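Local coordinates for putative ABC transporter (Thermobispora bispora, PDB 4PE6), which probably binds a carbohydrate or related sugar acid as the solute-binding component of an ABC transporter, and holds a trihydroxybutanoic acid between its two lobes, at residues A[45-48]-A[52-55]; A[264-269]-A[316-321]. One frame throughout, in Å; residues are numbered along the deposited sequence.

Interaction 1 (A[45-48]-A[52-55])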
ATOM      1  N   LYS A  45       3.348 -13.090 -15.926  1.00 30.20           N
ATOM      2  CA  LYS A  45       2.806 -13.879 -17.016  1.00 33.40           C
ATOM      3  C   LYS A  45       3.356 -13.361 -18.347  1.00 33.55           C
ATOM      4  O   LYS A  45       3.763 -14.140 -19.212  1.00 33.03           O
ATOM      5  CB  LYS A  45       1.274 -13.796 -16.975  1.00 35.63           C
ATOM      6  CG  LYS A  45       0.535 -14.650 -17.980  1.00 39.55           C
ATOM      7  CD  LYS A  45      -0.977 -14.528 -17.790  1.00 41.69           C
ATOM      8  CE  LYS A  45      -1.742 -15.173 -18.937  1.00 44.88           C
ATOM      9  NZ  LYS A  45      -1.582 -16.654 -19.015  1.00 46.58           N
ATOM     10  N   GLN A  46       3.401 -12.041 -18.485  1.00 32.91           N
ATOM     11  CA  GLN A  46       3.927 -11.431 -19.695  1.00 34.21           C
ATOM     12  C   GLN A  46       5.439 -11.664 -19.783  1.00 32.89           C
ATOM     13  O   GLN A  46       5.949 -12.015 -20.848  1.00 32.81           O
ATOM     14  CB  GLN A  46       3.555  -9.943 -19.739  1.00 35.32           C
ATOM     15  CG  GLN A  46       4.014  -9.173 -20.958  1.00 36.55           C
ATOM     16  CD  GLN A  46       3.503  -9.765 -22.246  1.00 39.41           C
ATOM     17  OE1 GLN A  46       2.290  -9.933 -22.445  1.00 40.35           O
ATOM     18  NE2 GLN A  46       4.427 -10.092 -23.136  1.00 40.44           N
ATOM     19  N   ALA A  47       6.150 -11.524 -18.661  1.00 30.94           N
ATOM     20  CA  ALA A  47       7.587 -11.794 -18.641  1.00 30.29           C
ATOM     21  C   ALA A  47       7.881 -13.250 -19.041  1.00 31.18           C
ATOM     22  O   ALA A  47       8.873 -13.531 -19.737  1.00 31.18           O
ATOM     23  CB  ALA A  47       8.173 -11.494 -17.273  1.00 29.38           C
ATOM     24  N   GLN A  48       7.011 -14.163 -18.608  1.00 31.42           N
ATOM     25  CA  GLN A  48       7.171 -15.581 -18.925  1.00 32.68           C
ATOM     26  C   GLN A  48       6.988 -15.806 -20.427  1.00 34.69           C
ATOM     27  O   GLN A  48       7.801 -16.488 -21.064  1.00 34.68           O
ATOM     28  CB  GLN A  48       6.185 -16.437 -18.130  1.00 33.61           C
ATOM     29  CG  GLN A  48       6.462 -17.936 -18.251  1.00 35.17           C
ATOM     30  CD  GLN A  48       5.646 -18.765 -17.281  1.00 36.77           C
ATOM     31  OE1 GLN A  48       5.347 -18.334 -16.175  1.00 36.69           O
ATOM     32  NE2 GLN A  48       5.281 -19.971 -17.696  1.00 39.73           N
ATOM     33  N   LEU A  52      11.650 -13.980 -20.299  1.00 34.84           N
ATOM     34  CA  LEU A  52      12.505 -13.365 -19.283  1.00 33.20           C
ATOM     35  C   LEU A  52      12.510 -14.181 -18.000  1.00 31.78           C
ATOM     36  O   LEU A  52      13.465 -14.125 -17.233  1.00 31.51           O
ATOM     37  CB  LEU A  52      12.040 -11.942 -18.988  1.00 33.77           C
ATOM     38  CG  LEU A  52      12.038 -10.959 -20.156  1.00 35.26           C
ATOM     39  CD1 LEU A  52      11.535  -9.613 -19.665  1.00 35.29           C
ATOM     40  CD2 LEU A  52      13.419 -10.826 -20.789  1.00 36.12           C
ATOM     41  N   ILE A  53      11.433 -14.921 -17.749  1.00 31.02           N
ATOM     42  CA  ILE A  53      11.366 -15.820 -16.597  1.00 29.69           C
ATOM     43  C   ILE A  53      10.768 -17.141 -17.048  1.00 30.60           C
ATOM     44  O   ILE A  53      10.107 -17.194 -18.087  1.00 30.80           O
ATOM     45  CB  ILE A  53      10.519 -15.235 -15.455  1.00 29.20           C
ATOM     46  CG1 ILE A  53       9.022 -15.205 -15.808  1.00 29.66           C
ATOM     47  CG2 ILE A  53      10.977 -13.828 -15.110  1.00 28.41           C
ATOM     48  CD1 ILE A  53       8.160 -14.851 -14.617  1.00 29.32           C
ATOM     49  N   GLY A  54      10.989 -18.189 -16.258  1.00 30.23           N
ATOM     50  CA  GLY A  54      10.445 -19.517 -16.558  1.00 31.17           C
ATOM     51  C   GLY A  54       9.255 -19.897 -15.705  1.00 31.30           C
ATOM     52  O   GLY A  54       8.452 -20.737 -16.088  1.00 32.26           O
ATOM     53  N   LYS A  55       9.141 -19.274 -14.539  1.00 30.19           N
ATOM     54  CA  LYS A  55       8.164 -19.671 -13.556  1.00 30.54           C
ATOM     55  C   LYS A  55       7.971 -18.559 -12.527  1.00 28.30           C
ATOM     56  O   LYS A  55       8.907 -17.808 -12.201  1.00 26.30           O
ATOM     57  CB  LYS A  55       8.625 -20.951 -12.858  1.00 32.49           C
ATOM     58  CG  LYS A  55       7.617 -21.565 -11.899  1.00 34.44           C
ATOM     59  CD  LYS A  55       8.178 -22.812 -11.234  1.00 36.81           C
ATOM     60  CE  LYS A  55       7.252 -23.278 -10.125  1.00 38.78           C
ATOM     61  NZ  LYS A  55       7.599 -24.643  -9.645  1.00 41.86           N
TER

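Interaction 2 (A[264-269]-A[316-321])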
ATOM      1  N   SER A 264       4.966  -4.247  -6.439  1.00 16.02           N
ATOM      2  CA  SER A 264       5.251  -5.625  -6.749  1.00 16.06           C
ATOM      3  C   SER A 264       5.868  -5.817  -8.146  1.00 16.39           C
ATOM      4  O   SER A 264       6.706  -6.712  -8.354  1.00 16.18           O
ATOM      5  CB  SER A 264       3.982  -6.484  -6.613  1.00 16.33           C
ATOM      6  OG  SER A 264       3.001  -6.056  -7.549  1.00 16.69           O
ATOM      7  N   VAL A 265       5.412  -5.014  -9.099  1.00 16.83           N
ATOM      8  CA  VAL A 265       5.909  -5.093 -10.457  1.00 17.42           C
ATOM      9  C   VAL A 265       7.311  -4.490 -10.508  1.00 17.16           C
ATOM     10  O   VAL A 265       8.206  -5.027 -11.140  1.00 17.15           O
ATOM     11  CB  VAL A 265       4.999  -4.324 -11.415  1.00 18.10           C
ATOM     12  CG1 VAL A 265       5.592  -4.312 -12.799  1.00 18.83           C
ATOM     13  CG2 VAL A 265       3.603  -4.943 -11.459  1.00 18.61           C
ATOM     14  N   ALA A 266       7.497  -3.369  -9.834  1.00 17.10           N
ATOM     15  CA  ALA A 266       8.838  -2.782  -9.733  1.00 17.14           C
ATOM     16  C   ALA A 266       9.810  -3.758  -9.057  1.00 16.91           C
ATOM     17  O   ALA A 266      10.967  -3.838  -9.430  1.00 17.04           O
ATOM     18  CB  ALA A 266       8.787  -1.467  -8.967  1.00 17.10           C
ATOM     19  N   ALA A 267       9.336  -4.491  -8.049  1.00 16.82           N
ATOM     20  CA  ALA A 267      10.168  -5.485  -7.360  1.00 16.65           C
ATOM     21  C   ALA A 267      10.564  -6.630  -8.307  1.00 17.05           C
ATOM     22  O   ALA A 267      11.680  -7.122  -8.251  1.00 16.75           O
ATOM     23  CB  ALA A 267       9.438  -6.023  -6.143  1.00 16.45           C
ATOM     24  N   LEU A 268       9.649  -7.023  -9.193  1.00 17.67           N
ATOM     25  CA  LEU A 268       9.953  -8.021 -10.223  1.00 18.47           C
ATOM     26  C   LEU A 268      11.111  -7.546 -11.103  1.00 19.08           C
ATOM     27  O   LEU A 268      12.039  -8.304 -11.378  1.00 19.53           O
ATOM     28  CB  LEU A 268       8.715  -8.261 -11.096  1.00 18.86           C
ATOM     29  CG  LEU A 268       8.844  -9.147 -12.330  1.00 19.43           C
ATOM     30  CD1 LEU A 268       9.329 -10.535 -11.974  1.00 19.35           C
ATOM     31  CD2 LEU A 268       7.536  -9.206 -13.096  1.00 20.11           C
ATOM     32  N   TRP A 269      11.038  -6.304 -11.577  1.00 19.81           N
ATOM     33  CA  TRP A 269      12.095  -5.761 -12.438  1.00 20.34           C
ATOM     34  C   TRP A 269      13.405  -5.635 -11.682  1.00 19.95           C
ATOM     35  O   TRP A 269      14.456  -5.966 -12.212  1.00 20.23           O
ATOM     36  CB  TRP A 269      11.703  -4.429 -13.058  1.00 21.23           C
ATOM     37  CG  TRP A 269      10.476  -4.537 -13.949  1.00 22.33           C
ATOM     38  CD1 TRP A 269       9.359  -3.782 -13.875  1.00 22.92           C
ATOM     39  CD2 TRP A 269      10.263  -5.462 -15.020  1.00 23.61           C
ATOM     40  NE1 TRP A 269       8.447  -4.165 -14.836  1.00 23.70           N
ATOM     41  CE2 TRP A 269       8.971  -5.208 -15.542  1.00 24.39           C
ATOM     42  CE3 TRP A 269      11.033  -6.484 -15.589  1.00 24.41           C
ATOM     43  CZ2 TRP A 269       8.434  -5.928 -16.613  1.00 25.60           C
ATOM     44  CZ3 TRP A 269      10.511  -7.189 -16.678  1.00 25.83           C
ATOM     45  CH2 TRP A 269       9.207  -6.920 -17.160  1.00 26.15           C
ATOM     46  N   GLU A 316      11.919  -0.545 -18.370  1.00 32.59           N
ATOM     47  CA  GLU A 316      12.572   0.726 -18.675  1.00 34.92           C
ATOM     48  C   GLU A 316      12.220   1.854 -17.682  1.00 32.98           C
ATOM     49  O   GLU A 316      13.107   2.584 -17.218  1.00 30.76           O
ATOM     50  CB  GLU A 316      12.261   1.159 -20.130  1.00 39.46           C
ATOM     51  CG  GLU A 316      13.389   1.951 -20.773  1.00 43.97           C
ATOM     52  CD  GLU A 316      14.750   1.280 -20.602  1.00 46.40           C
ATOM     53  OE1 GLU A 316      14.928   0.141 -21.096  1.00 49.92           O
ATOM     54  OE2 GLU A 316      15.642   1.882 -19.952  1.00 48.16           O
ATOM     55  N   LEU A 317      10.937   1.987 -17.338  1.00 31.71           N
ATOM     56  CA  LEU A 317      10.537   2.999 -16.346  1.00 31.58           C
ATOM     57  C   LEU A 317      11.144   2.688 -14.986  1.00 29.59           C
ATOM     58  O   LEU A 317      11.583   3.592 -14.288  1.00 29.63           O
ATOM     59  CB  LEU A 317       9.011   3.136 -16.234  1.00 32.07           C
ATOM     60  CG  LEU A 317       8.327   3.838 -17.416  1.00 34.88           C
ATOM     61  CD1 LEU A 317       6.809   3.779 -17.263  1.00 35.15           C
ATOM     62  CD2 LEU A 317       8.791   5.286 -17.569  1.00 36.19           C
ATOM     63  N   PHE A 318      11.189   1.406 -14.629  1.00 28.03           N
ATOM     64  CA  PHE A 318      11.885   0.983 -13.413  1.00 26.71           C
ATOM     65  C   PHE A 318      13.331   1.491 -13.381  1.00 27.44           C
ATOM     66  O   PHE A 318      13.741   2.154 -12.433  1.00 27.11           O
ATOM     67  CB  PHE A 318      11.871  -0.538 -13.263  1.00 25.32           C
ATOM     68  CG  PHE A 318      12.825  -1.036 -12.223  1.00 23.83           C
ATOM     69  CD1 PHE A 318      12.522  -0.910 -10.888  1.00 22.89           C
ATOM     70  CD2 PHE A 318      14.048  -1.586 -12.586  1.00 23.63           C
ATOM     71  CE1 PHE A 318      13.411  -1.326  -9.912  1.00 22.67           C
ATOM     72  CE2 PHE A 318      14.939  -2.008 -11.618  1.00 23.26           C
ATOM     73  CZ  PHE A 318      14.617  -1.890 -10.281  1.00 22.76           C
ATOM     74  N   ARG A 319      14.088   1.173 -14.432  1.00 28.98           N
ATOM     75  CA  ARG A 319      15.490   1.579 -14.532  1.00 30.03           C
ATOM     76  C   ARG A 319      15.673   3.091 -14.465  1.00 32.20           C
ATOM     77  O   ARG A 319      16.611   3.575 -13.816  1.00 33.02           O
ATOM     78  CB  ARG A 319      16.137   1.003 -15.798  1.00 30.58           C
ATOM     79  CG  ARG A 319      16.507  -0.465 -15.646  1.00 29.08           C
ATOM     80  CD  ARG A 319      16.991  -1.050 -16.956  1.00 29.76           C
ATOM     81  NE  ARG A 319      17.295  -2.472 -16.837  1.00 28.77           N
ATOM     82  CZ  ARG A 319      17.624  -3.247 -17.862  1.00 29.32           C
ATOM     83  NH1 ARG A 319      17.688  -2.749 -19.085  1.00 30.39           N
ATOM     84  NH2 ARG A 319      17.896  -4.533 -17.662  1.00 29.12           N
ATOM     85  N   GLN A 320      14.778   3.832 -15.119  1.00 33.60           N
ATOM     86  CA  GLN A 320      14.789   5.295 -15.034  1.00 35.27           C
ATOM     87  C   GLN A 320      14.693   5.770 -13.600  1.00 33.33           C
ATOM     88  O   GLN A 320      15.425   6.665 -13.190  1.00 32.83           O
ATOM     89  CB  GLN A 320      13.626   5.912 -15.812  1.00 38.11           C
ATOM     90  CG  GLN A 320      13.794   5.947 -17.317  1.00 41.88           C
ATOM     91  CD  GLN A 320      12.571   6.555 -17.993  1.00 45.31           C
ATOM     92  OE1 GLN A 320      11.928   7.467 -17.446  1.00 46.72           O
ATOM     93  NE2 GLN A 320      12.233   6.050 -19.178  1.00 46.83           N
ATOM     94  N   GLN A 321      13.757   5.199 -12.845  1.00 31.37           N
ATOM     95  CA  GLN A 321      13.570   5.592 -11.444  1.00 30.87           C
ATOM     96  C   GLN A 321      14.787   5.242 -10.606  1.00 29.77           C
ATOM     97  O   GLN A 321      15.182   6.025  -9.746  1.00 29.92           O
ATOM     98  CB  GLN A 321      12.308   4.956 -10.830  1.00 30.26           C
ATOM     99  CG  GLN A 321      12.148   5.184  -9.324  1.00 30.87           C
ATOM    100  CD  GLN A 321      11.668   6.581  -8.948  1.00 33.62           C
ATOM    101  OE1 GLN A 321      11.113   7.306  -9.772  1.00 36.02           O
ATOM    102  NE2 GLN A 321      11.862   6.953  -7.680  1.00 34.12           N
TER

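Interaction 1 (A[45-48]-A[52-55])
Ala47 and Leu52 are joined by the one hydrogen bond between 45-48 and 52-55: Leu52 N donates a hydrogen bond to Ala47 O (2.9 Å). A weaker polar contact follows one residue on, where the CA-H of Gln48 points almost straight at Ile53 O (CA to O 3.5 Å). The apolar part centres on Ile53. Its CG1 sits between its own backbone N and carbonyl carbon (chi1 70°), which brings it against the helix, 3.6 Å from Gln48 CA and 4.1 Å from Ala47 CB. Gln48 CG lies anti to the backbone N (chi1 -171°), and the extended chain runs alongside the loop, passing Ile53 O and laying its amide beside Gly54, with CD 3.6 Å from Gly54 O. Beyond the contact, Gly54 and Lys55 bond through their backbones to Pro19 and to Ile21, at the start of strand 20-25. Here helix 31-49 ends and the chain turns into edge strand 55-60, an alpha-to-beta connection of the first lobe. With a single conventional hydrogen bond between the segments, much of the contact is van der Waals, Ile53 CG1 against Ala47 CB and the Gln48 backbone, which suggests that shape fit matters here more than polarity.

Interaction 2 (A[264-269]-A[316-321])
Trp269 and Phe318 form a CH-pi contact between helices 263-275 and 315-327, in the lobe of the two-lobed periplasmic binding protein fold that holds strand 108-112 and helix 31-49. The Trp269 CB methylene lies over one face of the Phe318 ring, 4.0 Å from its centroid and 28° off the ring normal. Indole CD1 of Trp269 still touches Phe318 CB (4.1 Å), while the far end leads away from 316-321: CG lies anti to the carbonyl carbon (chi1 -61°), which carries that end off and leaves CB facing Phe318. Its NE1 is hydrogen-bonded to Trp313 O, in the loop just before helix 315-327, which ties the indole to the approach of the second helix.

Phe318 reaches helix 263-275 with CG anti to the backbone N (chi1 167°). The ring leans over the backbone of that helix, and Trp269 C lies 3.9 Å above its plane, offset toward the rim, on the face that also receives Trp269 CB. One turn earlier, Ala266 forms the closest CA pair of the two segments, Ala266 CA to Phe318 CA at 6.1 Å, and its CB touches Phe318 CD1. Helix 31-49 meets helix 263-275 through Val265 and Leu268, both of which touch Ala43. A salt bridge from Arg319 to Asp273 adds a charged link between the two helices. At the Ala266 end of the phenyl ring, CE1 of Phe318 comes within 3.5 Å of Ala266 O, obliquely to the ring.

Overall arrangement
Helix 263-275 connects the two contacts. Interaction 1 lies at the end of helix 31-49 and interaction 2 where helix 315-327 packs, their centres about 15 Å apart on the same side of the chain's centre. They touch through Trp269, whose CZ3 lies 4.0 Å from Leu52 CD1: the residue that offers its CB to Phe318 thus extends its indole to the loop of interaction 1. Ile53 also reaches helix 263-275, at Leu272. Neither contact belongs to the ligand pocket. The side chain of Ala266 is about 13 Å from the bound trihydroxybutanoic acid, but helix 263-275 follows soon after the pocket residues Met258 and Ser259, and helix 31-49 includes Trp32 and Arg33.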